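Local structure of ParB domain protein nuclease (Sulfolobus solfataricus, 5K5D) at residues Glu36-Ser41 with Tyr63-Ile68; Ile48-Ala53 with Lys78-Asp83; Met28-Asn33 with Arg112-Gln117; Ile52-Tyr57 with Phe84-Glu89. The protein probably takes part in archaeal DNA segregation as a ParB-type partition protein related to that of the pNOB8 system, and possibly has nuclease activity. The protein carries 4 engineered substitutions. One frame throughout, in Å; residues are numbered along the deposited sequence.

Interaction 1 of 4, residues Glu36-Ser41 with Tyr63-Ile68; sequences EDLEKS and YTRLDI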
loop_
_atom_site.group_PDB
_atom_site.type_symbol
_atom_site.label_atom_id
_atom_site.label_comp_id
_atom_site.label_asym_id
_atom_site.label_seq_id
_atom_site.Cartn_x
_atom_site.Cartn_y
_atom_site.Cartn_z
ATOM N N GLU B 36 17.076 -12.730 2.092
ATOM C CA GLU B 36 17.994 -13.806 1.726
ATOM C C GLU B 36 17.895 -14.098 0.230
ATOM O O GLU B 36 18.871 -14.500 -0.407
ATOM C CB GLU B 36 17.720 -15.066 2.554
ATOM C CG GLU B 36 17.930 -14.869 4.050
ATOM C CD GLU B 36 17.562 -16.095 4.866
ATOM O OE1 GLU B 36 17.432 -17.189 4.275
ATOM O OE2 GLU B 36 17.400 -15.962 6.099
ATOM N N ASP B 37 16.710 -13.872 -0.330
ATOM C CA ASP B 37 16.493 -14.059 -1.757
ATOM C C ASP B 37 17.439 -13.187 -2.586
ATOM O O ASP B 37 18.299 -13.708 -3.300
ATOM C CB ASP B 37 15.032 -13.774 -2.125
ATOM C CG ASP B 37 14.052 -14.592 -1.297
ATOM O OD1 ASP B 37 14.210 -14.644 -0.056
ATOM O OD2 ASP B 37 13.125 -15.188 -1.888
ATOM N N LEU B 38 17.295 -11.868 -2.490
ATOM C CA LEU B 38 18.185 -10.978 -3.237
ATOM C C LEU B 38 19.520 -10.770 -2.525
ATOM O O LEU B 38 20.259 -9.830 -2.819
ATOM C CB LEU B 38 17.520 -9.638 -3.588
ATOM C CG LEU B 38 16.719 -8.805 -2.581
ATOM C CD1 LEU B 38 15.223 -9.077 -2.700
ATOM C CD2 LEU B 38 17.207 -9.004 -1.159
ATOM N N GLU B 39 19.823 -11.666 -1.592
ATOM C CA GLU B 39 21.101 -11.658 -0.896
ATOM C C GLU B 39 22.066 -12.597 -1.612
ATOM O O GLU B 39 23.257 -12.313 -1.726
ATOM C CB GLU B 39 20.913 -12.098 0.555
ATOM C CG GLU B 39 21.991 -11.628 1.507
ATOM C CD GLU B 39 21.643 -11.914 2.958
ATOM O OE1 GLU B 39 21.420 -10.947 3.719
ATOM O OE2 GLU B 39 21.587 -13.107 3.335
ATOM N N LYS B 40 21.539 -13.716 -2.101
ATOM C CA LYS B 40 22.348 -14.673 -2.844
ATOM C C LYS B 40 22.473 -14.241 -4.296
ATOM O O LYS B 40 23.492 -14.488 -4.938
ATOM C CB LYS B 40 21.752 -16.080 -2.763
ATOM C CG LYS B 40 20.497 -16.271 -3.586
ATOM C CD LYS B 40 20.631 -17.472 -4.508
ATOM C CE LYS B 40 20.793 -18.760 -3.720
ATOM N NZ LYS B 40 20.808 -19.952 -4.612
ATOM N N SER B 41 21.425 -13.602 -4.810
ATOM C CA SER B 41 21.445 -13.048 -6.158
ATOM C C SER B 41 22.666 -12.155 -6.314
ATOM O O SER B 41 23.439 -12.302 -7.260
ATOM C CB SER B 41 20.177 -12.232 -6.420
ATOM O OG SER B 41 19.017 -12.948 -6.032
ATOM N N TYR B 63 16.430 -0.301 -1.192
ATOM C CA TYR B 63 17.077 -0.058 0.094
ATOM C C TYR B 63 17.685 -1.310 0.719
ATOM O O TYR B 63 18.787 -1.270 1.260
ATOM C CB TYR B 63 16.116 0.640 1.061
ATOM C CG TYR B 63 15.994 2.117 0.770
ATOM C CD1 TYR B 63 15.089 2.591 -0.174
ATOM C CD2 TYR B 63 16.808 3.034 1.416
ATOM C CE1 TYR B 63 14.992 3.941 -0.455
ATOM C CE2 TYR B 63 16.716 4.382 1.147
ATOM C CZ TYR B 63 15.809 4.832 0.210
ATOM O OH TYR B 63 15.722 6.179 -0.053
ATOM N N THR B 64 16.973 -2.422 0.645
ATOM C CA THR B 64 17.526 -3.670 1.144
ATOM C C THR B 64 18.744 -4.066 0.306
ATOM O O THR B 64 19.830 -4.287 0.844
ATOM C CB THR B 64 16.469 -4.789 1.170
ATOM O OG1 THR B 64 15.424 -4.429 2.085
ATOM C CG2 THR B 64 17.086 -6.105 1.615
ATOM N N ARG B 65 18.563 -4.129 -1.010
ATOM C CA ARG B 65 19.653 -4.442 -1.927
ATOM C C ARG B 65 20.901 -3.600 -1.671
ATOM O O ARG B 65 22.012 -4.124 -1.646
ATOM C CB ARG B 65 19.197 -4.278 -3.377
ATOM C CG ARG B 65 18.185 -5.314 -3.823
ATOM C CD ARG B 65 17.691 -5.036 -5.232
ATOM N NE ARG B 65 16.784 -3.896 -5.278
ATOM C CZ ARG B 65 16.213 -3.437 -6.386
ATOM N NH1 ARG B 65 16.460 -4.020 -7.552
ATOM N NH2 ARG B 65 15.395 -2.394 -6.332
ATOM N N LEU B 66 20.725 -2.297 -1.488
ATOM C CA LEU B 66 21.862 -1.428 -1.208
ATOM C C LEU B 66 22.531 -1.821 0.105
ATOM O O LEU B 66 23.760 -1.842 0.205
ATOM C CB LEU B 66 21.441 0.044 -1.155
ATOM C CG LEU B 66 22.604 0.993 -0.847
ATOM C CD1 LEU B 66 23.646 0.940 -1.954
ATOM C CD2 LEU B 66 22.136 2.421 -0.626
ATOM N N ASP B 67 21.717 -2.126 1.112
ATOM C CA ASP B 67 22.235 -2.496 2.423
ATOM C C ASP B 67 23.063 -3.780 2.352
ATOM O O ASP B 67 24.141 -3.879 2.943
ATOM C CB ASP B 67 21.094 -2.652 3.431
ATOM C CG ASP B 67 21.595 -2.986 4.825
ATOM O OD1 ASP B 67 22.014 -2.056 5.547
ATOM O OD2 ASP B 67 21.575 -4.178 5.196
ATOM N N ILE B 68 22.548 -4.761 1.620
ATOM C CA ILE B 68 23.256 -6.014 1.409
ATOM C C ILE B 68 24.603 -5.778 0.721
ATOM O O ILE B 68 25.633 -6.283 1.163
ATOM C CB ILE B 68 22.409 -6.982 0.574
ATOM C CG1 ILE B 68 21.069 -7.233 1.275
ATOM C CG2 ILE B 68 23.161 -8.279 0.327
ATOM C CD1 ILE B 68 20.099 -8.078 0.480
#

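Interaction 2 of 4, residues Ile48-Ala53 with Lys78-Asp83; sequences IFPLIA and KILKYD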
loop_
_atom_site.group_PDB
_atom_site.type_symbol
_atom_site.label_atom_id
_atom_site.label_comp_id
_atom_site.label_asym_id
_atom_site.label_seq_id
_atom_site.Cartn_x
_atom_site.Cartn_y
_atom_site.Cartn_z
ATOM N N ILE B 48 22.286 -7.935 -10.889
ATOM C CA ILE B 48 21.559 -8.245 -12.114
ATOM C C ILE B 48 20.748 -7.025 -12.545
ATOM O O ILE B 48 20.750 -6.644 -13.716
ATOM C CB ILE B 48 20.614 -9.445 -11.920
ATOM C CG1 ILE B 48 21.410 -10.700 -11.555
ATOM C CG2 ILE B 48 19.801 -9.689 -13.181
ATOM C CD1 ILE B 48 22.306 -11.204 -12.669
ATOM N N PHE B 49 20.065 -6.412 -11.583
ATOM C CA PHE B 49 19.243 -5.236 -11.832
ATOM C C PHE B 49 19.805 -4.011 -11.118
ATOM O O PHE B 49 20.293 -4.113 -9.993
ATOM C CB PHE B 49 17.812 -5.488 -11.362
ATOM C CG PHE B 49 17.082 -6.522 -12.169
ATOM C CD1 PHE B 49 17.096 -6.475 -13.553
ATOM C CD2 PHE B 49 16.390 -7.545 -11.544
ATOM C CE1 PHE B 49 16.426 -7.427 -14.299
ATOM C CE2 PHE B 49 15.719 -8.498 -12.285
ATOM C CZ PHE B 49 15.738 -8.440 -13.664
ATOM N N PRO B 50 19.739 -2.843 -11.775
ATOM C CA PRO B 50 20.221 -1.604 -11.160
ATOM C C PRO B 50 19.205 -1.052 -10.173
ATOM O O PRO B 50 18.025 -1.403 -10.236
ATOM C CB PRO B 50 20.358 -0.661 -12.352
ATOM C CG PRO B 50 19.314 -1.127 -13.307
ATOM C CD PRO B 50 19.245 -2.625 -13.147
ATOM N N LEU B 51 19.668 -0.199 -9.266
ATOM C CA LEU B 51 18.789 0.438 -8.302
ATOM C C LEU B 51 18.180 1.699 -8.907
ATOM O O LEU B 51 18.608 2.160 -9.968
ATOM C CB LEU B 51 19.552 0.768 -7.020
ATOM C CG LEU B 51 20.251 -0.419 -6.357
ATOM C CD1 LEU B 51 20.780 -0.015 -4.995
ATOM C CD2 LEU B 51 19.303 -1.601 -6.237
ATOM N N ILE B 52 17.182 2.253 -8.229
ATOM C CA ILE B 52 16.438 3.389 -8.756
ATOM C C ILE B 52 16.719 4.651 -7.951
ATOM O O ILE B 52 16.420 4.721 -6.761
ATOM C CB ILE B 52 14.928 3.121 -8.715
ATOM C CG1 ILE B 52 14.593 1.820 -9.450
ATOM C CG2 ILE B 52 14.170 4.306 -9.271
ATOM C CD1 ILE B 52 15.074 1.777 -10.876
ATOM N N ALA B 53 17.289 5.653 -8.606
ATOM C CA ALA B 53 17.623 6.898 -7.930
ATOM C C ALA B 53 17.152 8.096 -8.739
ATOM O O ALA B 53 16.921 7.992 -9.946
ATOM C CB ALA B 53 19.116 6.983 -7.685
ATOM N N LYS B 78 25.384 -0.046 -9.860
ATOM C CA LYS B 78 24.699 0.364 -11.074
ATOM C C LYS B 78 23.333 0.923 -10.698
ATOM O O LYS B 78 22.609 0.322 -9.906
ATOM C CB LYS B 78 24.536 -0.837 -12.010
ATOM C CG LYS B 78 25.846 -1.533 -12.367
ATOM C CD LYS B 78 25.697 -3.058 -12.459
ATOM C CE LYS B 78 24.846 -3.496 -13.641
ATOM N NZ LYS B 78 23.399 -3.178 -13.460
ATOM N N ILE B 79 22.984 2.078 -11.255
ATOM C CA ILE B 79 21.691 2.684 -10.970
ATOM C C ILE B 79 20.985 3.208 -12.220
ATOM O O ILE B 79 21.584 3.344 -13.292
ATOM C CB ILE B 79 21.807 3.843 -9.951
ATOM C CG1 ILE B 79 22.571 5.025 -10.555
ATOM C CG2 ILE B 79 22.465 3.367 -8.668
ATOM C CD1 ILE B 79 22.600 6.259 -9.660
ATOM N N LEU B 80 19.694 3.480 -12.069
ATOM C CA LEU B 80 18.954 4.239 -13.060
ATOM C C LEU B 80 18.670 5.617 -12.470
ATOM O O LEU B 80 17.809 5.764 -11.597
ATOM C CB LEU B 80 17.649 3.534 -13.434
ATOM C CG LEU B 80 17.779 2.132 -14.034
ATOM C CD1 LEU B 80 16.424 1.613 -14.501
ATOM C CD2 LEU B 80 18.772 2.127 -15.181
ATOM N N LYS B 81 19.420 6.616 -12.927
ATOM C CA LYS B 81 19.211 7.987 -12.485
ATOM C C LYS B 81 18.127 8.644 -13.330
ATOM O O LYS B 81 18.320 8.910 -14.520
ATOM C CB LYS B 81 20.506 8.796 -12.568
ATOM C CG LYS B 81 20.419 10.150 -11.885
ATOM C CD LYS B 81 21.724 10.925 -11.983
ATOM C CE LYS B 81 21.966 11.422 -13.396
ATOM N NZ LYS B 81 23.233 12.199 -13.487
ATOM N N TYR B 82 16.982 8.888 -12.706
ATOM C CA TYR B 82 15.865 9.535 -13.368
ATOM C C TYR B 82 16.021 11.045 -13.307
ATOM O O TYR B 82 16.585 11.582 -12.353
ATOM C CB TYR B 82 14.550 9.114 -12.721
ATOM C CG TYR B 82 14.110 7.740 -13.132
ATOM C CD1 TYR B 82 14.756 6.608 -12.652
ATOM C CD2 TYR B 82 13.047 7.569 -14.006
ATOM C CE1 TYR B 82 14.353 5.339 -13.036
ATOM C CE2 TYR B 82 12.639 6.305 -14.395
ATOM C CZ TYR B 82 13.297 5.198 -13.909
ATOM O OH TYR B 82 12.891 3.948 -14.299
ATOM N N ASP B 83 15.510 11.726 -14.326
ATOM C CA ASP B 83 15.706 13.159 -14.448
ATOM C C ASP B 83 14.609 13.960 -13.760
ATOM O O ASP B 83 13.905 14.742 -14.390
ATOM C CB ASP B 83 15.802 13.559 -15.916
ATOM C CG ASP B 83 16.112 15.026 -16.093
ATOM O OD1 ASP B 83 16.887 15.561 -15.274
ATOM O OD2 ASP B 83 15.575 15.643 -17.037
#

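Interaction 3 of 4, residues Met28-Asn33 with Arg112-Gln117; sequences MVPSNN and RLALFQ. Engineered in segment 28-33: Met28 (natural residue Leu).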
loop_
_atom_site.group_PDB
_atom_site.type_symbol
_atom_site.label_atom_id
_atom_site.label_comp_id
_atom_site.label_asym_id
_atom_site.label_seq_id
_atom_site.Cartn_x
_atom_site.Cartn_y
_atom_site.Cartn_z
HETATM N N MSE B 28 8.672 2.720 2.756
HETATM C CA MSE B 28 7.472 2.579 1.932
HETATM C C MSE B 28 6.995 1.133 1.842
HETATM O O MSE B 28 5.826 0.835 2.101
HETATM C CB MSE B 28 7.709 3.120 0.520
HETATM C CG MSE B 28 7.488 4.617 0.376
HETATM SE SE MSE B 28 5.686 5.162 0.901
HETATM C CE MSE B 28 4.673 3.789 -0.028
ATOM N N VAL B 29 7.906 0.242 1.463
ATOM C CA VAL B 29 7.556 -1.156 1.260
ATOM C C VAL B 29 7.533 -1.918 2.574
ATOM O O VAL B 29 8.503 -1.880 3.336
ATOM C CB VAL B 29 8.511 -1.849 0.269
ATOM C CG1 VAL B 29 8.220 -3.336 0.210
ATOM C CG2 VAL B 29 8.387 -1.215 -1.118
ATOM N N PRO B 30 6.410 -2.601 2.850
ATOM C CA PRO B 30 6.255 -3.395 4.072
ATOM C C PRO B 30 7.348 -4.453 4.176
ATOM O O PRO B 30 7.710 -5.065 3.168
ATOM C CB PRO B 30 4.888 -4.064 3.884
ATOM C CG PRO B 30 4.152 -3.167 2.937
ATOM C CD PRO B 30 5.204 -2.647 2.002
ATOM N N SER B 31 7.871 -4.655 5.381
ATOM C CA SER B 31 8.918 -5.642 5.607
ATOM C C SER B 31 8.453 -7.029 5.181
ATOM O O SER B 31 7.311 -7.412 5.419
ATOM C CB SER B 31 9.333 -5.656 7.078
ATOM O OG SER B 31 8.225 -5.954 7.909
ATOM N N ASN B 32 9.348 -7.774 4.542
ATOM C CA ASN B 32 9.020 -9.099 4.040
ATOM C C ASN B 32 10.183 -10.072 4.211
ATOM O O ASN B 32 11.164 -9.762 4.892
ATOM C CB ASN B 32 8.595 -9.017 2.574
ATOM C CG ASN B 32 9.546 -8.188 1.742
ATOM O OD1 ASN B 32 10.562 -8.689 1.266
ATOM N ND2 ASN B 32 9.225 -6.910 1.567
ATOM N N ASN B 33 10.068 -11.246 3.597
ATOM C CA ASN B 33 11.071 -12.297 3.769
ATOM C C ASN B 33 11.954 -12.490 2.543
ATOM O O ASN B 33 12.463 -13.584 2.302
ATOM C CB ASN B 33 10.400 -13.627 4.135
ATOM C CG ASN B 33 9.648 -13.559 5.450
ATOM O OD1 ASN B 33 9.942 -12.719 6.304
ATOM N ND2 ASN B 33 8.672 -14.446 5.623
ATOM N N ARG B 112 1.244 -6.074 -0.446
ATOM C CA ARG B 112 1.164 -5.211 -1.620
ATOM C C ARG B 112 -0.033 -4.268 -1.521
ATOM O O ARG B 112 0.022 -3.132 -1.988
ATOM C CB ARG B 112 1.093 -6.033 -2.907
ATOM C CG ARG B 112 -0.211 -6.771 -3.109
ATOM C CD ARG B 112 -0.280 -7.362 -4.509
ATOM N NE ARG B 112 0.872 -8.211 -4.800
ATOM C CZ ARG B 112 1.070 -8.823 -5.960
ATOM N NH1 ARG B 112 0.189 -8.681 -6.943
ATOM N NH2 ARG B 112 2.147 -9.576 -6.139
ATOM N N LEU B 113 -1.112 -4.750 -0.912
ATOM C CA LEU B 113 -2.284 -3.925 -0.661
ATOM C C LEU B 113 -1.928 -2.777 0.278
ATOM O O LEU B 113 -2.361 -1.644 0.084
ATOM C CB LEU B 113 -3.405 -4.769 -0.055
ATOM C CG LEU B 113 -4.400 -5.403 -1.026
ATOM C CD1 LEU B 113 -5.229 -6.491 -0.342
ATOM C CD2 LEU B 113 -5.295 -4.333 -1.632
ATOM N N ALA B 114 -1.135 -3.079 1.298
ATOM C CA ALA B 114 -0.691 -2.067 2.243
ATOM C C ALA B 114 0.191 -1.041 1.546
ATOM O O ALA B 114 0.119 0.151 1.843
ATOM C CB ALA B 114 0.050 -2.711 3.415
ATOM N N LEU B 115 1.018 -1.506 0.616
ATOM C CA LEU B 115 1.838 -0.604 -0.182
ATOM C C LEU B 115 0.946 0.212 -1.109
ATOM O O LEU B 115 1.120 1.421 -1.255
ATOM C CB LEU B 115 2.868 -1.387 -0.998
ATOM C CG LEU B 115 3.676 -0.609 -2.043
ATOM C CD1 LEU B 115 4.462 0.529 -1.414
ATOM C CD2 LEU B 115 4.611 -1.548 -2.795
ATOM N N PHE B 116 -0.017 -0.464 -1.724
ATOM C CA PHE B 116 -0.929 0.173 -2.658
ATOM C C PHE B 116 -1.634 1.354 -2.003
ATOM O O PHE B 116 -1.674 2.451 -2.563
ATOM C CB PHE B 116 -1.961 -0.832 -3.163
ATOM C CG PHE B 116 -2.504 -0.505 -4.519
ATOM C CD1 PHE B 116 -1.948 0.519 -5.271
ATOM C CD2 PHE B 116 -3.571 -1.217 -5.046
ATOM C CE1 PHE B 116 -2.443 0.825 -6.522
ATOM C CE2 PHE B 116 -4.073 -0.915 -6.302
ATOM C CZ PHE B 116 -3.508 0.108 -7.040
ATOM N N GLN B 117 -2.189 1.124 -0.817
ATOM C CA GLN B 117 -2.837 2.194 -0.072
ATOM C C GLN B 117 -1.863 3.317 0.278
ATOM O O GLN B 117 -2.192 4.493 0.131
ATOM C CB GLN B 117 -3.499 1.662 1.203
ATOM C CG GLN B 117 -4.079 2.760 2.080
ATOM C CD GLN B 117 -4.684 2.234 3.362
ATOM O OE1 GLN B 117 -5.091 1.077 3.444
ATOM N NE2 GLN B 117 -4.741 3.087 4.380
#

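Interaction 4 of 4, residues Ile52-Tyr57 with Phe84-Glu89; sequences IADRNY and FDSQQE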
loop_
_atom_site.group_PDB
_atom_site.type_symbol
_atom_site.label_atom_id
_atom_site.label_comp_id
_atom_site.label_asym_id
_atom_site.label_seq_id
_atom_site.Cartn_x
_atom_site.Cartn_y
_atom_site.Cartn_z
ATOM N N ILE B 52 17.182 2.253 -8.229
ATOM C CA ILE B 52 16.438 3.389 -8.756
ATOM C C ILE B 52 16.719 4.651 -7.951
ATOM O O ILE B 52 16.420 4.721 -6.761
ATOM C CB ILE B 52 14.928 3.121 -8.715
ATOM C CG1 ILE B 52 14.593 1.820 -9.450
ATOM C CG2 ILE B 52 14.170 4.306 -9.271
ATOM C CD1 ILE B 52 15.074 1.777 -10.876
ATOM N N ALA B 53 17.289 5.653 -8.606
ATOM C CA ALA B 53 17.623 6.898 -7.930
ATOM C C ALA B 53 17.152 8.096 -8.739
ATOM O O ALA B 53 16.921 7.992 -9.946
ATOM C CB ALA B 53 19.116 6.983 -7.685
ATOM N N ASP B 54 17.009 9.234 -8.071
ATOM C CA ASP B 54 16.620 10.447 -8.772
ATOM C C ASP B 54 17.846 11.237 -9.228
ATOM O O ASP B 54 18.981 10.757 -9.159
ATOM C CB ASP B 54 15.692 11.315 -7.912
ATOM C CG ASP B 54 16.433 12.074 -6.823
ATOM O OD1 ASP B 54 17.685 12.014 -6.767
ATOM O OD2 ASP B 54 15.752 12.754 -6.026
ATOM N N ARG B 55 17.596 12.453 -9.692
ATOM C CA ARG B 55 18.628 13.325 -10.228
ATOM C C ARG B 55 19.763 13.574 -9.236
ATOM O O ARG B 55 20.932 13.573 -9.610
ATOM C CB ARG B 55 17.985 14.650 -10.629
ATOM C CG ARG B 55 18.819 15.503 -11.539
ATOM C CD ARG B 55 17.911 16.364 -12.398
ATOM N NE ARG B 55 17.068 17.253 -11.605
ATOM C CZ ARG B 55 15.856 17.653 -11.974
ATOM N NH1 ARG B 55 15.336 17.226 -13.115
ATOM N NH2 ARG B 55 15.160 18.472 -11.200
ATOM N N ASN B 56 19.414 13.787 -7.974
ATOM C CA ASN B 56 20.410 14.083 -6.949
ATOM C C ASN B 56 20.861 12.835 -6.199
ATOM O O ASN B 56 21.418 12.924 -5.106
ATOM C CB ASN B 56 19.859 15.095 -5.943
ATOM C CG ASN B 56 19.474 16.411 -6.591
ATOM O OD1 ASN B 56 20.174 16.905 -7.476
ATOM N ND2 ASN B 56 18.348 16.971 -6.167
ATOM N N TYR B 57 20.614 11.674 -6.794
ATOM C CA TYR B 57 21.120 10.417 -6.255
ATOM C C TYR B 57 20.450 10.053 -4.937
ATOM O O TYR B 57 21.036 9.385 -4.086
ATOM C CB TYR B 57 22.646 10.465 -6.131
ATOM C CG TYR B 57 23.316 10.713 -7.465
ATOM C CD1 TYR B 57 23.666 11.998 -7.863
ATOM C CD2 TYR B 57 23.564 9.665 -8.342
ATOM C CE1 TYR B 57 24.260 12.228 -9.088
ATOM C CE2 TYR B 57 24.157 9.885 -9.568
ATOM C CZ TYR B 57 24.500 11.167 -9.938
ATOM O OH TYR B 57 25.087 11.387 -11.162
ATOM N N PHE B 84 14.467 13.759 -12.461
ATOM C CA PHE B 84 13.514 14.538 -11.689
ATOM C C PHE B 84 13.966 14.613 -10.240
ATOM O O PHE B 84 14.727 13.766 -9.775
ATOM C CB PHE B 84 12.108 13.943 -11.785
ATOM C CG PHE B 84 11.903 12.725 -10.930
ATOM C CD1 PHE B 84 12.197 11.461 -11.418
ATOM C CD2 PHE B 84 11.406 12.843 -9.645
ATOM C CE1 PHE B 84 12.004 10.340 -10.639
ATOM C CE2 PHE B 84 11.209 11.724 -8.859
ATOM C CZ PHE B 84 11.510 10.471 -9.359
ATOM N N ASP B 85 13.511 15.644 -9.542
ATOM C CA ASP B 85 13.858 15.842 -8.146
ATOM C C ASP B 85 12.756 15.242 -7.285
ATOM O O ASP B 85 11.644 15.765 -7.234
ATOM C CB ASP B 85 14.016 17.335 -7.856
ATOM C CG ASP B 85 14.639 17.606 -6.507
ATOM O OD1 ASP B 85 14.392 16.825 -5.564
ATOM O OD2 ASP B 85 15.383 18.604 -6.391
ATOM N N SER B 86 13.069 14.132 -6.622
ATOM C CA SER B 86 12.089 13.419 -5.810
ATOM C C SER B 86 11.580 14.276 -4.659
ATOM O O SER B 86 10.492 14.037 -4.136
ATOM C CB SER B 86 12.689 12.129 -5.253
ATOM O OG SER B 86 13.681 12.414 -4.281
ATOM N N GLN B 87 12.372 15.269 -4.264
ATOM C CA GLN B 87 11.996 16.150 -3.161
ATOM C C GLN B 87 10.988 17.205 -3.600
ATOM O O GLN B 87 10.395 17.890 -2.770
ATOM C CB GLN B 87 13.227 16.815 -2.541
ATOM C CG GLN B 87 14.182 15.843 -1.863
ATOM C CD GLN B 87 13.546 15.109 -0.693
ATOM O OE1 GLN B 87 13.500 13.876 -0.669
ATOM N NE2 GLN B 87 13.056 15.864 0.288
ATOM N N GLN B 88 10.797 17.329 -4.910
ATOM C CA GLN B 88 9.824 18.267 -5.451
ATOM C C GLN B 88 8.706 17.543 -6.192
ATOM O O GLN B 88 7.536 17.905 -6.071
ATOM C CB GLN B 88 10.504 19.287 -6.365
ATOM C CG GLN B 88 11.468 20.213 -5.639
ATOM C CD GLN B 88 11.940 21.358 -6.510
ATOM O OE1 GLN B 88 11.237 22.355 -6.680
ATOM N NE2 GLN B 88 13.136 21.221 -7.072
ATOM N N GLU B 89 9.070 16.518 -6.955
ATOM C CA GLU B 89 8.086 15.702 -7.659
ATOM C C GLU B 89 7.919 14.329 -6.998
ATOM O O GLU B 89 8.050 13.298 -7.655
ATOM C CB GLU B 89 8.474 15.540 -9.133
ATOM C CG GLU B 89 8.319 16.807 -9.968
ATOM C CD GLU B 89 8.988 16.694 -11.333
ATOM O OE1 GLU B 89 10.230 16.796 -11.403
ATOM O OE2 GLU B 89 8.273 16.506 -12.339
HETATM O O HOH W 1 17.038 19.426 -8.419
#

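Interaction 1 of 4, residues Glu36-Ser41 with Tyr63-Ile68
Leu38 and Ile68 meet methyl to methyl, CD2 of Leu38 lying 3.5 Å from CD1 of Ile68, with the two side chains crossing at about a right angle. With CG between the backbone N and the carbonyl carbon (chi1 46°), Leu38 rests that atom on the aliphatic CG of Arg65. Its CD2 also touches Thr64 CG2 at 4.0 Å. The next residue, Glu39, lays CG 3.7 Å from Ile68 CG2, using its methylene part. Replacing Ile68 by an alanine would probably open a gap beside Leu38 CD2 and leave Glu39 CG without its apolar partner. The contact pairs helices 37-45 and 63-71 of the ParB-like N-terminal domain, whose segments 37-41 and 63-68 have axes approaching to 9.8 Å at 48°. Beyond this apolar patch the polar ends turn to other partners: the Arg65 guanidinium forms a salt bridge with Asp61. Thr64 OG1 and the backbone N of Arg65 hydrogen-bond a citrate, probably from the crystallisation liquor, while Leu38 also touches Gln106.

Interaction 2 of 4, residues Ile48-Ala53 with Lys78-Asp83
From Leu51 to Ala53 the chain pairs in parallel with Ile79 to Lys81 through four backbone hydrogen bonds, Leu51 N to Lys78 O, Leu80 N to Leu51 O (2.7 Å), Ala53 N to Leu80 O and Tyr82 N to Ala53 O. The two short strands are 4.6 Å apart and twisted by 30°. One face carries Ile52 and Leu80, whose CD1 methyls meet at 3.9 Å, and Ile52 CG2 lies 3.9 Å from CE1 of Tyr82, oblique to the ring. Ala53 O, besides accepting from Tyr82 N, sits at the edge of that ring in its plane. Just before the strand, Pro50 packs CG against Leu80 CG at 3.7 Å. The other face carries Leu51, Ala53, Ile79 and Lys81; the Ile79 chain, extended at chi2 (174°), brings CD1 4.1 Å from Ala53 CB. The pair forms the centre of a mixed four-stranded sheet, flanked by strand 9-15 beyond 76-82 and by strand 59-61 beyond 51-53, with Leu51 packed against helix 63-71.

Interaction 3 of 4, residues Met28-Asn33 with Arg112-Gln117
Leu115 takes three residues of the 28-33 loop, each through a different atom. The engineered Met28, present as selenomethionine, crosses it at about a right angle and brings its terminal CE 3.5 Å from Leu115 CD1; bends at chi2 (-58°) and chi3 bring its end nearer the helix. Val29 comes in obliquely, CG2 4.1 Å from the other methyl, Leu115 CD2. Pro30 crosses at about a right angle, its CD 4.0 Å from Leu115 CB, and its CG lies 4.2 Å from Ala114 CB. Leu115 CG is anti to the backbone N (chi1 171°); its two methyls meet Met28 and Val29, and CB is left to the proline. Within the loop Asn32 ND2 donates to Pro30 O at 2.9 Å, and also to a citrate probably from the crystallisation liquor. The contact joins the segment between helices 23-26 and 37-45 to helix 109-128, and all four side-chain pairs across it are apolar, so its hold rests on hydrocarbon packing without directional polar bonds.

Interaction 4 of 4, residues Ile52-Tyr57 with Phe84-Glu89
The Arg55 guanidinium lies flat against the chain at Phe84 and Asp85: over one face it meets Phe84 CA and Asp85 N, each set toward the rim, with NH1 3.5 Å from Phe84 CA, while a water sits at its edge in the plane. That water donates to Asp85 OD2 and accepts only weakly from Arg55 NH2, and the guanidinium and carboxylate planes stand 90° apart. The residue that follows strand 51-53 begins a type I beta turn, Asp54 to Tyr57, which here docks on the loop leading from strand 76-82 to helix 90-99. Arg55 NH1 has its salt bridge with Asp83. The turn's own backbone adds a bond from Arg55 N to Phe84 O at 3.2 Å. Asp54 OD2 is gripped twice, by Ser86 OG at 2.7 Å and Ser86 N at 3.1 Å, reached from opposite faces of the carboxylate plane; chi1 of Asp54 (77°) puts CG between the backbone N and the carbonyl carbon. An alanine in place of Asp54 would probably leave Ser86 OG and N without this acceptor and weaken the hold of the loop on the turn. Asp54 OD1 meanwhile accepts from Val58 N. On the opposing loop, Asp85 makes an Asx turn, its OD1 accepting from Gln87 N at 2.9 Å.

Read from the N terminus, the loop at 28-33 opens the longest closure, interaction 3, which is completed only when the chain reaches helix 109-128; the other three all fall within that span. Interaction 1 starts next, on helix 37-45, and closes on helix 63-71. Interactions 2 and 4 both leave from strand 51-53, sharing Ile52 and Ala53, and close in turn on strand 76-82 and on the loop after it, so each crosses interaction 1. Interactions 1 and 2 touch where Arg65 and Leu66 lie on Leu51, tying the helix pair to the sheet. Interactions 2 and 4 are joined through the Arg55–Asp83 salt bridge, whereas interaction 3 ties the loop after helix 23-26 to helix 109-128.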